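Local coordinates for protein acinetobacter secreted protease CpaA (Acinetobacter nosocomialis M2, PDB 6O38) that probably cleaves protein substrates as a zinc-dependent protease exported through the type II secretion system, and forms a complex with its chaperone CpaB, at residues Ile375-Val380 with Ala494-Glu499; Ala414-Arg419 with His498-Asn503; Trp472-Ala477 with Asn481-Asn486; Arg397-Val402 with Leu418-Tyr423. All coordinates share one frame; numbering follows the deposited sequence.

Contact 1: Ile375-Val380 with Ala494-Glu499. With ZN (zinc ion), chain M.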
# COMPACT_ATOMS: atom_id res chain seq x y z
N ILE A 375 -21.27 11.11 3.46
CA ILE A 375 -22.02 11.14 2.21
C ILE A 375 -22.76 9.82 2.08
O ILE A 375 -22.14 8.77 1.88
CB ILE A 375 -21.09 11.39 1.01
CG1 ILE A 375 -20.36 12.73 1.16
CG2 ILE A 375 -21.88 11.35 -0.29
CD1 ILE A 375 -19.38 13.02 0.05
N ASP A 376 -24.08 9.87 2.19
CA ASP A 376 -24.90 8.67 2.11
C ASP A 376 -25.06 8.25 0.65
O ASP A 376 -25.39 9.07 -0.21
CB ASP A 376 -26.26 8.90 2.75
CG ASP A 376 -26.19 8.98 4.26
OD1 ASP A 376 -25.19 8.51 4.84
OD2 ASP A 376 -27.14 9.52 4.88
N MSE A 377 -24.83 6.97 0.38
CA MSE A 377 -24.88 6.46 -0.99
C MSE A 377 -25.92 5.36 -1.17
O MSE A 377 -26.12 4.53 -0.29
CB MSE A 377 -23.50 5.94 -1.41
CG MSE A 377 -22.41 7.00 -1.44
SE MSE A 377 -22.61 8.26 -2.91
CE MSE A 377 -22.41 7.02 -4.40
N LEU A 378 -26.58 5.37 -2.33
CA LEU A 378 -27.50 4.31 -2.72
C LEU A 378 -26.81 3.42 -3.74
O LEU A 378 -26.40 3.89 -4.81
CB LEU A 378 -28.79 4.90 -3.31
CG LEU A 378 -29.71 3.91 -4.04
CD1 LEU A 378 -30.21 2.84 -3.09
CD2 LEU A 378 -30.87 4.64 -4.70
N LEU A 379 -26.69 2.14 -3.42
CA LEU A 379 -26.01 1.17 -4.28
C LEU A 379 -27.05 0.43 -5.11
O LEU A 379 -27.95 -0.20 -4.56
CB LEU A 379 -25.18 0.19 -3.44
CG LEU A 379 -24.17 0.83 -2.49
CD1 LEU A 379 -23.36 -0.23 -1.76
CD2 LEU A 379 -23.26 1.80 -3.22
N VAL A 380 -26.91 0.52 -6.43
CA VAL A 380 -27.83 -0.13 -7.37
C VAL A 380 -27.04 -1.15 -8.17
O VAL A 380 -26.02 -0.82 -8.78
CB VAL A 380 -28.50 0.90 -8.30
CG1 VAL A 380 -29.56 0.22 -9.16
CG2 VAL A 380 -29.11 2.03 -7.49
N ALA A 494 -12.02 -1.02 -7.65
CA ALA A 494 -11.24 0.19 -7.43
C ALA A 494 -11.73 1.37 -8.26
O ALA A 494 -11.22 2.48 -8.10
CB ALA A 494 -9.76 -0.07 -7.74
N ALA A 495 -12.71 1.15 -9.14
CA ALA A 495 -13.24 2.22 -9.98
C ALA A 495 -14.15 3.17 -9.22
O ALA A 495 -14.33 4.31 -9.67
CB ALA A 495 -14.00 1.62 -11.17
N MSE A 496 -14.72 2.74 -8.10
CA MSE A 496 -15.68 3.57 -7.37
C MSE A 496 -15.03 4.83 -6.82
O MSE A 496 -15.56 5.93 -7.00
CB MSE A 496 -16.32 2.79 -6.23
CG MSE A 496 -17.46 3.54 -5.57
SE MSE A 496 -18.17 2.69 -3.98
CE MSE A 496 -19.71 3.85 -3.68
N ARG A 497 -13.88 4.68 -6.16
CA ARG A 497 -13.16 5.84 -5.65
C ARG A 497 -12.73 6.77 -6.77
O ARG A 497 -12.49 7.96 -6.51
CB ARG A 497 -11.94 5.40 -4.83
CG ARG A 497 -10.82 4.78 -5.65
CD ARG A 497 -9.59 4.56 -4.80
NE ARG A 497 -8.50 3.94 -5.54
CZ ARG A 497 -7.37 3.51 -4.99
NH1 ARG A 497 -7.18 3.64 -3.68
NH2 ARG A 497 -6.43 2.96 -5.74
N HIS A 498 -12.64 6.27 -8.00
CA HIS A 498 -12.33 7.12 -9.14
C HIS A 498 -13.56 7.88 -9.62
O HIS A 498 -13.50 9.09 -9.85
CB HIS A 498 -11.75 6.27 -10.28
CG HIS A 498 -11.41 7.06 -11.50
ND1 HIS A 498 -10.18 7.65 -11.69
CD2 HIS A 498 -12.13 7.33 -12.62
CE1 HIS A 498 -10.16 8.27 -12.85
NE2 HIS A 498 -11.33 8.09 -13.44
N GLU A 499 -14.69 7.19 -9.75
CA GLU A 499 -15.91 7.85 -10.21
C GLU A 499 -16.44 8.81 -9.15
O GLU A 499 -16.94 9.89 -9.49
CB GLU A 499 -16.97 6.81 -10.58
CG GLU A 499 -16.52 5.82 -11.64
CD GLU A 499 -16.02 6.50 -12.91
OE1 GLU A 499 -15.06 5.98 -13.52
OE2 GLU A 499 -16.57 7.55 -13.29
ZN ZN M . -12.27 9.34 -15.03

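Contact 2: Ala414-Arg419 with His498-Asn503. With ZN (zinc ion), chain M; SO4 (sulfate ion), chain O.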
# COMPACT_ATOMS: atom_id res chain seq x y z
N ALA A 414 -8.87 13.61 3.46
CA ALA A 414 -10.09 14.06 2.81
C ALA A 414 -11.24 13.99 3.80
O ALA A 414 -11.47 12.95 4.43
CB ALA A 414 -10.38 13.22 1.57
N ARG A 415 -11.97 15.09 3.94
CA ARG A 415 -12.99 15.22 4.98
C ARG A 415 -14.33 14.65 4.50
O ARG A 415 -15.36 15.33 4.48
CB ARG A 415 -13.13 16.67 5.41
CG ARG A 415 -11.86 17.28 5.99
CD ARG A 415 -12.16 18.53 6.78
NE ARG A 415 -10.95 19.25 7.16
CZ ARG A 415 -10.38 20.20 6.42
NH1 ARG A 415 -10.93 20.56 5.27
NH2 ARG A 415 -9.28 20.80 6.85
N PHE A 416 -14.31 13.38 4.12
CA PHE A 416 -15.54 12.70 3.77
C PHE A 416 -15.38 11.19 3.95
O PHE A 416 -14.27 10.66 3.86
CB PHE A 416 -15.99 13.01 2.33
CG PHE A 416 -15.34 12.15 1.28
CD1 PHE A 416 -14.07 12.44 0.81
CD2 PHE A 416 -16.01 11.05 0.76
CE1 PHE A 416 -13.48 11.65 -0.16
CE2 PHE A 416 -15.42 10.26 -0.21
CZ PHE A 416 -14.15 10.55 -0.66
N TYR A 417 -16.50 10.53 4.22
CA TYR A 417 -16.60 9.08 4.20
C TYR A 417 -17.87 8.70 3.44
O TYR A 417 -18.86 9.43 3.46
CB TYR A 417 -16.66 8.47 5.60
CG TYR A 417 -15.38 8.53 6.39
CD1 TYR A 417 -14.36 7.61 6.17
CD2 TYR A 417 -15.19 9.48 7.39
CE1 TYR A 417 -13.19 7.65 6.90
CE2 TYR A 417 -14.02 9.52 8.12
CZ TYR A 417 -13.02 8.61 7.87
OH TYR A 417 -11.86 8.65 8.61
N LEU A 418 -17.82 7.55 2.77
CA LEU A 418 -18.99 7.01 2.10
C LEU A 418 -19.70 6.03 3.03
O LEU A 418 -19.05 5.19 3.66
CB LEU A 418 -18.61 6.31 0.79
CG LEU A 418 -18.13 7.21 -0.34
CD1 LEU A 418 -18.02 6.41 -1.63
CD2 LEU A 418 -19.05 8.41 -0.52
N ARG A 419 -21.02 6.17 3.13
CA ARG A 419 -21.85 5.28 3.93
C ARG A 419 -22.98 4.77 3.04
O ARG A 419 -23.75 5.58 2.50
CB ARG A 419 -22.40 5.99 5.16
CG ARG A 419 -23.57 5.30 5.84
CD ARG A 419 -23.89 5.98 7.17
NE ARG A 419 -25.15 5.52 7.75
CZ ARG A 419 -26.28 6.21 7.72
NH1 ARG A 419 -27.38 5.71 8.27
NH2 ARG A 419 -26.32 7.40 7.14
N HIS A 498 -12.64 6.27 -8.00
CA HIS A 498 -12.33 7.12 -9.14
C HIS A 498 -13.56 7.88 -9.62
O HIS A 498 -13.50 9.09 -9.85
CB HIS A 498 -11.75 6.27 -10.28
CG HIS A 498 -11.41 7.06 -11.50
ND1 HIS A 498 -10.18 7.65 -11.69
CD2 HIS A 498 -12.13 7.33 -12.62
CE1 HIS A 498 -10.16 8.27 -12.85
NE2 HIS A 498 -11.33 8.09 -13.44
N GLU A 499 -14.69 7.19 -9.75
CA GLU A 499 -15.91 7.85 -10.21
C GLU A 499 -16.44 8.81 -9.15
O GLU A 499 -16.94 9.89 -9.49
CB GLU A 499 -16.97 6.81 -10.58
CG GLU A 499 -16.52 5.82 -11.64
CD GLU A 499 -16.02 6.50 -12.91
OE1 GLU A 499 -15.06 5.98 -13.52
OE2 GLU A 499 -16.57 7.55 -13.29
N VAL A 500 -16.36 8.44 -7.87
CA VAL A 500 -16.78 9.34 -6.81
C VAL A 500 -15.89 10.57 -6.77
O VAL A 500 -16.36 11.69 -6.50
CB VAL A 500 -16.79 8.60 -5.45
CG1 VAL A 500 -16.95 9.58 -4.30
CG2 VAL A 500 -17.90 7.56 -5.42
N GLY A 501 -14.60 10.40 -7.07
CA GLY A 501 -13.72 11.55 -7.21
C GLY A 501 -14.21 12.53 -8.26
O GLY A 501 -14.17 13.75 -8.05
N HIS A 502 -14.69 12.02 -9.39
CA HIS A 502 -15.29 12.88 -10.40
C HIS A 502 -16.51 13.60 -9.84
O HIS A 502 -16.66 14.82 -10.01
CB HIS A 502 -15.68 12.06 -11.64
CG HIS A 502 -14.53 11.77 -12.55
ND1 HIS A 502 -13.76 12.76 -13.13
CD2 HIS A 502 -14.02 10.59 -13.00
CE1 HIS A 502 -12.83 12.21 -13.88
NE2 HIS A 502 -12.97 10.89 -13.82
N ASN A 503 -17.40 12.86 -9.16
CA ASN A 503 -18.57 13.47 -8.54
C ASN A 503 -18.18 14.59 -7.58
O ASN A 503 -18.87 15.61 -7.48
CB ASN A 503 -19.39 12.41 -7.81
CG ASN A 503 -20.18 11.52 -8.76
OD1 ASN A 503 -20.38 11.87 -9.92
ND2 ASN A 503 -20.63 10.38 -8.26
ZN ZN M . -12.27 9.34 -15.03
S SO4 O . -30.18 6.20 9.95
O1 SO4 O . -30.06 7.32 9.02
O2 SO4 O . -30.60 6.69 11.26
O3 SO4 O . -31.18 5.25 9.45
O4 SO4 O . -28.89 5.52 10.07

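Contact 3: Trp472-Ala477 with Asn481-Asn486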
# COMPACT_ATOMS: atom_id res chain seq x y z
N TRP A 472 -18.31 5.82 -15.56
CA TRP A 472 -18.91 7.10 -15.89
C TRP A 472 -19.37 7.80 -14.62
O TRP A 472 -19.88 7.16 -13.71
CB TRP A 472 -20.09 6.94 -16.86
CG TRP A 472 -19.70 6.42 -18.20
CD1 TRP A 472 -19.80 5.13 -18.65
CD2 TRP A 472 -19.11 7.17 -19.28
NE1 TRP A 472 -19.33 5.04 -19.94
CE2 TRP A 472 -18.90 6.27 -20.35
CE3 TRP A 472 -18.75 8.51 -19.44
CZ2 TRP A 472 -18.35 6.68 -21.56
CZ3 TRP A 472 -18.20 8.91 -20.64
CH2 TRP A 472 -18.01 8.00 -21.69
N ALA A 473 -19.18 9.12 -14.58
CA ALA A 473 -19.61 9.94 -13.46
C ALA A 473 -19.57 11.42 -13.82
O ALA A 473 -18.58 11.89 -14.40
CB ALA A 473 -18.75 9.68 -12.22
N TRP A 474 -20.63 12.16 -13.49
CA TRP A 474 -20.64 13.60 -13.73
C TRP A 474 -19.63 14.30 -12.84
O TRP A 474 -19.51 14.00 -11.65
CB TRP A 474 -22.04 14.16 -13.49
CG TRP A 474 -23.10 13.51 -14.32
CD1 TRP A 474 -23.98 12.54 -13.93
CD2 TRP A 474 -23.40 13.78 -15.70
NE1 TRP A 474 -24.80 12.19 -14.97
CE2 TRP A 474 -24.47 12.94 -16.07
CE3 TRP A 474 -22.87 14.66 -16.65
CZ2 TRP A 474 -25.01 12.94 -17.35
CZ3 TRP A 474 -23.41 14.66 -17.92
CH2 TRP A 474 -24.47 13.81 -18.26
N ILE A 475 -18.89 15.25 -13.42
CA ILE A 475 -17.85 15.97 -12.71
C ILE A 475 -18.47 17.17 -12.00
O ILE A 475 -19.23 17.93 -12.60
CB ILE A 475 -16.74 16.42 -13.67
CG1 ILE A 475 -16.13 15.20 -14.38
CG2 ILE A 475 -15.66 17.19 -12.92
CD1 ILE A 475 -14.85 15.49 -15.12
N ASN A 476 -18.13 17.33 -10.71
CA ASN A 476 -18.63 18.43 -9.89
C ASN A 476 -20.16 18.44 -9.88
O ASN A 476 -20.81 19.42 -10.23
CB ASN A 476 -18.06 19.77 -10.37
CG ASN A 476 -18.25 20.89 -9.36
OD1 ASN A 476 -18.28 20.65 -8.15
ND2 ASN A 476 -18.39 22.11 -9.85
N ALA A 477 -20.71 17.31 -9.46
CA ALA A 477 -22.13 17.03 -9.66
C ALA A 477 -22.99 17.78 -8.65
O ALA A 477 -22.69 17.81 -7.46
CB ALA A 477 -22.38 15.53 -9.56
N ASN A 481 -27.17 15.60 -10.45
CA ASN A 481 -26.18 14.84 -11.21
C ASN A 481 -25.33 13.93 -10.33
O ASN A 481 -24.37 13.33 -10.83
CB ASN A 481 -25.27 15.80 -11.99
CG ASN A 481 -25.98 16.45 -13.15
OD1 ASN A 481 -26.62 15.79 -13.96
ND2 ASN A 481 -25.86 17.77 -13.25
N MSE A 482 -25.66 13.81 -9.05
CA MSE A 482 -24.86 13.00 -8.14
C MSE A 482 -25.09 11.51 -8.39
O MSE A 482 -25.85 10.86 -7.67
CB MSE A 482 -25.19 13.35 -6.68
CG MSE A 482 -24.23 12.75 -5.67
SE MSE A 482 -22.42 13.44 -5.87
CE MSE A 482 -21.49 12.20 -4.68
N ILE A 483 -24.43 10.98 -9.42
CA ILE A 483 -24.57 9.58 -9.79
C ILE A 483 -23.28 9.11 -10.44
O ILE A 483 -22.63 9.86 -11.18
CB ILE A 483 -25.79 9.37 -10.72
CG1 ILE A 483 -25.98 7.88 -11.04
CG2 ILE A 483 -25.65 10.19 -11.99
CD1 ILE A 483 -27.25 7.58 -11.80
N GLY A 484 -22.90 7.87 -10.15
CA GLY A 484 -21.72 7.27 -10.74
C GLY A 484 -21.99 5.82 -11.08
O GLY A 484 -22.89 5.19 -10.53
N ALA A 485 -21.19 5.29 -12.01
CA ALA A 485 -21.41 3.93 -12.48
C ALA A 485 -20.12 3.32 -13.00
O ALA A 485 -19.25 4.02 -13.52
CB ALA A 485 -22.49 3.89 -13.57
N ASN A 486 -20.01 2.01 -12.84
CA ASN A 486 -18.99 1.21 -13.51
C ASN A 486 -19.59 -0.15 -13.84
O ASN A 486 -20.63 -0.54 -13.31
CB ASN A 486 -17.72 1.04 -12.65
CG ASN A 486 -17.96 0.24 -11.39
OD1 ASN A 486 -18.13 0.80 -10.31
ND2 ASN A 486 -17.95 -1.09 -11.51

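Contact 4: Arg397-Val402 with Leu418-Tyr423. With SO4 (sulfate ion), chain O.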
# COMPACT_ATOMS: atom_id res chain seq x y z
N ARG A 397 -19.11 -6.90 -3.93
CA ARG A 397 -18.23 -6.14 -4.82
C ARG A 397 -18.32 -4.65 -4.56
O ARG A 397 -17.30 -3.95 -4.54
CB ARG A 397 -18.56 -6.46 -6.28
CG ARG A 397 -17.45 -6.14 -7.26
CD ARG A 397 -17.89 -6.46 -8.68
NE ARG A 397 -16.77 -6.51 -9.61
CZ ARG A 397 -16.39 -5.49 -10.37
NH1 ARG A 397 -17.03 -4.34 -10.31
NH2 ARG A 397 -15.36 -5.63 -11.20
N MSE A 398 -19.53 -4.14 -4.35
CA MSE A 398 -19.73 -2.71 -4.14
C MSE A 398 -19.26 -2.27 -2.76
O MSE A 398 -18.75 -1.16 -2.60
CB MSE A 398 -21.21 -2.35 -4.33
CG MSE A 398 -21.79 -2.86 -5.64
SE MSE A 398 -23.49 -2.01 -6.10
CE MSE A 398 -22.84 -0.19 -6.38
N ILE A 399 -19.42 -3.14 -1.77
CA ILE A 399 -18.98 -2.82 -0.41
C ILE A 399 -17.47 -2.64 -0.37
O ILE A 399 -16.96 -1.71 0.27
CB ILE A 399 -19.45 -3.91 0.58
CG1 ILE A 399 -20.97 -3.83 0.76
CG2 ILE A 399 -18.75 -3.76 1.92
CD1 ILE A 399 -21.49 -2.44 1.06
N GLU A 400 -16.73 -3.52 -1.05
CA GLU A 400 -15.28 -3.37 -1.12
C GLU A 400 -14.89 -2.08 -1.82
O GLU A 400 -13.86 -1.48 -1.50
CB GLU A 400 -14.65 -4.57 -1.81
CG GLU A 400 -14.84 -5.89 -1.07
CD GLU A 400 -14.38 -5.83 0.37
OE1 GLU A 400 -13.35 -5.16 0.65
OE2 GLU A 400 -15.04 -6.44 1.23
N GLY A 401 -15.70 -1.64 -2.80
CA GLY A 401 -15.47 -0.34 -3.40
C GLY A 401 -15.67 0.80 -2.41
O GLY A 401 -14.95 1.79 -2.44
N VAL A 402 -16.66 0.66 -1.53
CA VAL A 402 -16.89 1.68 -0.50
C VAL A 402 -15.74 1.71 0.49
O VAL A 402 -15.24 2.78 0.86
CB VAL A 402 -18.24 1.43 0.20
CG1 VAL A 402 -18.46 2.45 1.31
CG2 VAL A 402 -19.38 1.47 -0.80
N LEU A 418 -17.82 7.55 2.77
CA LEU A 418 -18.99 7.01 2.10
C LEU A 418 -19.70 6.03 3.03
O LEU A 418 -19.05 5.19 3.66
CB LEU A 418 -18.61 6.31 0.79
CG LEU A 418 -18.13 7.21 -0.34
CD1 LEU A 418 -18.02 6.41 -1.63
CD2 LEU A 418 -19.05 8.41 -0.52
N ARG A 419 -21.02 6.17 3.13
CA ARG A 419 -21.85 5.28 3.93
C ARG A 419 -22.98 4.77 3.04
O ARG A 419 -23.75 5.58 2.50
CB ARG A 419 -22.40 5.99 5.16
CG ARG A 419 -23.57 5.30 5.84
CD ARG A 419 -23.89 5.98 7.17
NE ARG A 419 -25.15 5.52 7.75
CZ ARG A 419 -26.28 6.21 7.72
NH1 ARG A 419 -27.38 5.71 8.27
NH2 ARG A 419 -26.32 7.40 7.14
N ASP A 420 -23.08 3.46 2.90
CA ASP A 420 -24.16 2.88 2.11
C ASP A 420 -25.41 2.77 2.98
O ASP A 420 -25.38 2.14 4.05
CB ASP A 420 -23.76 1.52 1.52
CG ASP A 420 -23.80 0.39 2.53
OD1 ASP A 420 -23.12 0.50 3.58
OD2 ASP A 420 -24.51 -0.60 2.28
N VAL A 421 -26.48 3.43 2.56
CA VAL A 421 -27.74 3.44 3.30
C VAL A 421 -28.81 2.61 2.63
O VAL A 421 -29.94 2.55 3.14
CB VAL A 421 -28.24 4.88 3.53
CG1 VAL A 421 -27.25 5.65 4.39
CG2 VAL A 421 -28.44 5.58 2.20
N GLY A 422 -28.51 1.97 1.51
CA GLY A 422 -29.48 1.15 0.81
C GLY A 422 -28.88 0.38 -0.35
O GLY A 422 -27.94 0.86 -0.99
N TYR A 423 -29.42 -0.80 -0.63
CA TYR A 423 -28.96 -1.63 -1.74
C TYR A 423 -30.18 -2.19 -2.45
O TYR A 423 -30.97 -2.91 -1.85
CB TYR A 423 -28.05 -2.76 -1.24
CG TYR A 423 -27.63 -3.73 -2.32
CD1 TYR A 423 -26.49 -3.50 -3.08
CD2 TYR A 423 -28.36 -4.88 -2.58
CE1 TYR A 423 -26.09 -4.38 -4.07
CE2 TYR A 423 -27.97 -5.77 -3.56
CZ TYR A 423 -26.84 -5.52 -4.30
OH TYR A 423 -26.45 -6.41 -5.28
S SO4 O . -30.18 6.20 9.95
O1 SO4 O . -30.06 7.32 9.02
O2 SO4 O . -30.60 6.69 11.26
O3 SO4 O . -31.18 5.25 9.45
O4 SO4 O . -28.89 5.52 10.07

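Contact 1: Ile375-Val380 with Ala494-Glu499
M496, on helix 496-504, reaches to strand residues M377 and L379. Both methionines are selenomethionines. The M496 side chain is extended all the way: CG lies anti to the backbone N (chi1 -172°), and the later torsions are also near 180°. This carries the terminal methyl well out from the helix. L379 crosses it at about a right angle and offers a single branch, with CD2 4.1 Å from M496 CE. L379 sets out across the line to the helix, and its CD2 branch makes the touch. M377 is the reverse case. It starts toward the helix but curls, with all three torsions near -60°, and its methyl is what meets M496: the two CE atoms are 4.2 Å apart. The contact is small, burying 88 Å² in total, and purely apolar. No hydrogen bond crosses it. Nearby on the helix segment, A495 and R497 touch V168 and M164 of the chaperone CpaB. Strand 367-381 pairs in parallel with 416-425 and with 457-462. M377 also touches Y459 of strand 457-462. M496 packs further against V402 of helix 391-411 and L418 of strand 416-425.

Contact 2: Ala414-Arg419 with His498-Asn503
The ring of F416 meets V500 on a slant, neither squarely over a face nor along an edge, with CE2 4.4 Å from V500 CG1. The H498 ring has CD of E499 at its edge, in the ring plane, and the H502 ring stands nearly perpendicular to it. A sulfate, probably from the crystallisation liquor, lies by the R419 guanidinium; its placement is doubtful, and the hydrogen bond from R419 NH1 to sulfate O1 is weak. NH2 of R419 forms a salt bridge to D376. The second touch across the segments is tip to tip: L418 CD1 lies 4.0 Å from V500 CG2. V500 thus divides its two methyls between two strand residues. CG1 is anti to the backbone N (chi1 168°) and goes to F416, while CG2 goes to L418. Both residues point toward the helix, and the interface is buried and apolar. V500, between the two zinc histidines in sequence, packs this zinc-binding helix on the strand. H498 NE2 binds zinc at 2.2 Å and H502 NE2 at 2.1 Å. H508 and both carboxylate oxygens of D170 of the chaperone CpaB complete the site. The spacing of H498, E499, H502 and H508 fits the extended HExxH signature of metzincins, consistent with the M12B-like family.

Contact 3: Trp472-Ala477 with Asn481-Asn486
W472 and A485 pair across a beta hairpin of strands 471-473 and 483-487, inside the metalloprotease domain. They form an antiparallel hydrogen-bonded pair. W472 N donates to A485 O at 2.9 Å, with a nearly straight N-H...O angle of 168°. A485 N returns a bond to W472 O at 2.8 Å. G484 CA adds a CA-H...O contact to the same W472 oxygen. The next pair, A473 with G484, is non-hydrogen-bonded; A473 CB rests 4.1 Å from G484 CA. Past the strands, the backbone oxygen of N481 lodges against two side chains, 3.2 Å from both W474 CD1 and A477 CB. Among apolar contacts, A477 CB lies 4.2 Å from SE of the selenomethionine M482, itself the centre of an inverse gamma turn. In the surroundings, A473 touches E499 of helix 496-504, and the W474 ring meets that of H175 of CpaB with the planes about 20° apart. The last group lies round the W474 indole. N481 OD1, hydrogen-bonded to R441, sits over one face, 4.0 Å above the plane and toward the rim. The W474 ring and the N481 amide planes are 39° apart. At the indole edge, in its plane, I483 CG2 lies 3.5 Å from W474 CD1.

Contact 4: Arg397-Val402 with Leu418-Tyr423
L418 opens the strand side of this contact by crossing V402 obliquely. V402 CG1 lies 3.9 Å from L418 CB and 3.7 Å from L418 O. This methyl is anti to the backbone N of V402, and it touches both the side chain and the backbone of the strand. R419 points away from the helix. One face of its guanidinium carries CG1 of V421, 3.4 Å above the plane and toward the rim. D420 turns back toward the helix. Its chi1 of 77° sets CG between the backbone N and the carbonyl carbon. The D420 and I399 side chains cross at about a right angle, and I399 CD1 is 3.7 Å from D420 OD2. Y423 ends the walk. Selenomethionine M398 approaches its ring at the edge, with SE 4.1 Å from Y423 CE1. The line from SE to the ring centroid lies 78° off the ring normal. This is a Met-aromatic contact. Elsewhere the helix meets the chaperone: R397 and E400 form salt bridges to E153 and R113 of CpaB. The axes of helix 397-402 and strand 418-423 approach to 9.4 Å at 150°, close to antiparallel. Such a helix lying on the sheet, joined to its strand by a short connection, fits the alpha/beta layering of a zinc-protease domain of the metzincin type.

Following the chain from the N terminus, contact 1 opens on strand 367-381. Helix 391-411 then opens contact 4. Contact 2 opens at 414-419, overlapping the strand segment 418-423 that closes contact 4. Contact 3 is a short hairpin, opened and closed within 472-486. Contact 2 opens inside contact 1, and both close on helix 496-504, where they share H498 and E499. Contact 4 is nested inside contact 1, and contact 3 inside both long loops. Contacts 1 and 2 tie the zinc helix to two neighbouring parallel strands. Contact 4 ties helix 391-411 to strand 416-425. Contact 3 closes the hairpin, which touches the zinc helix through A473 and E499.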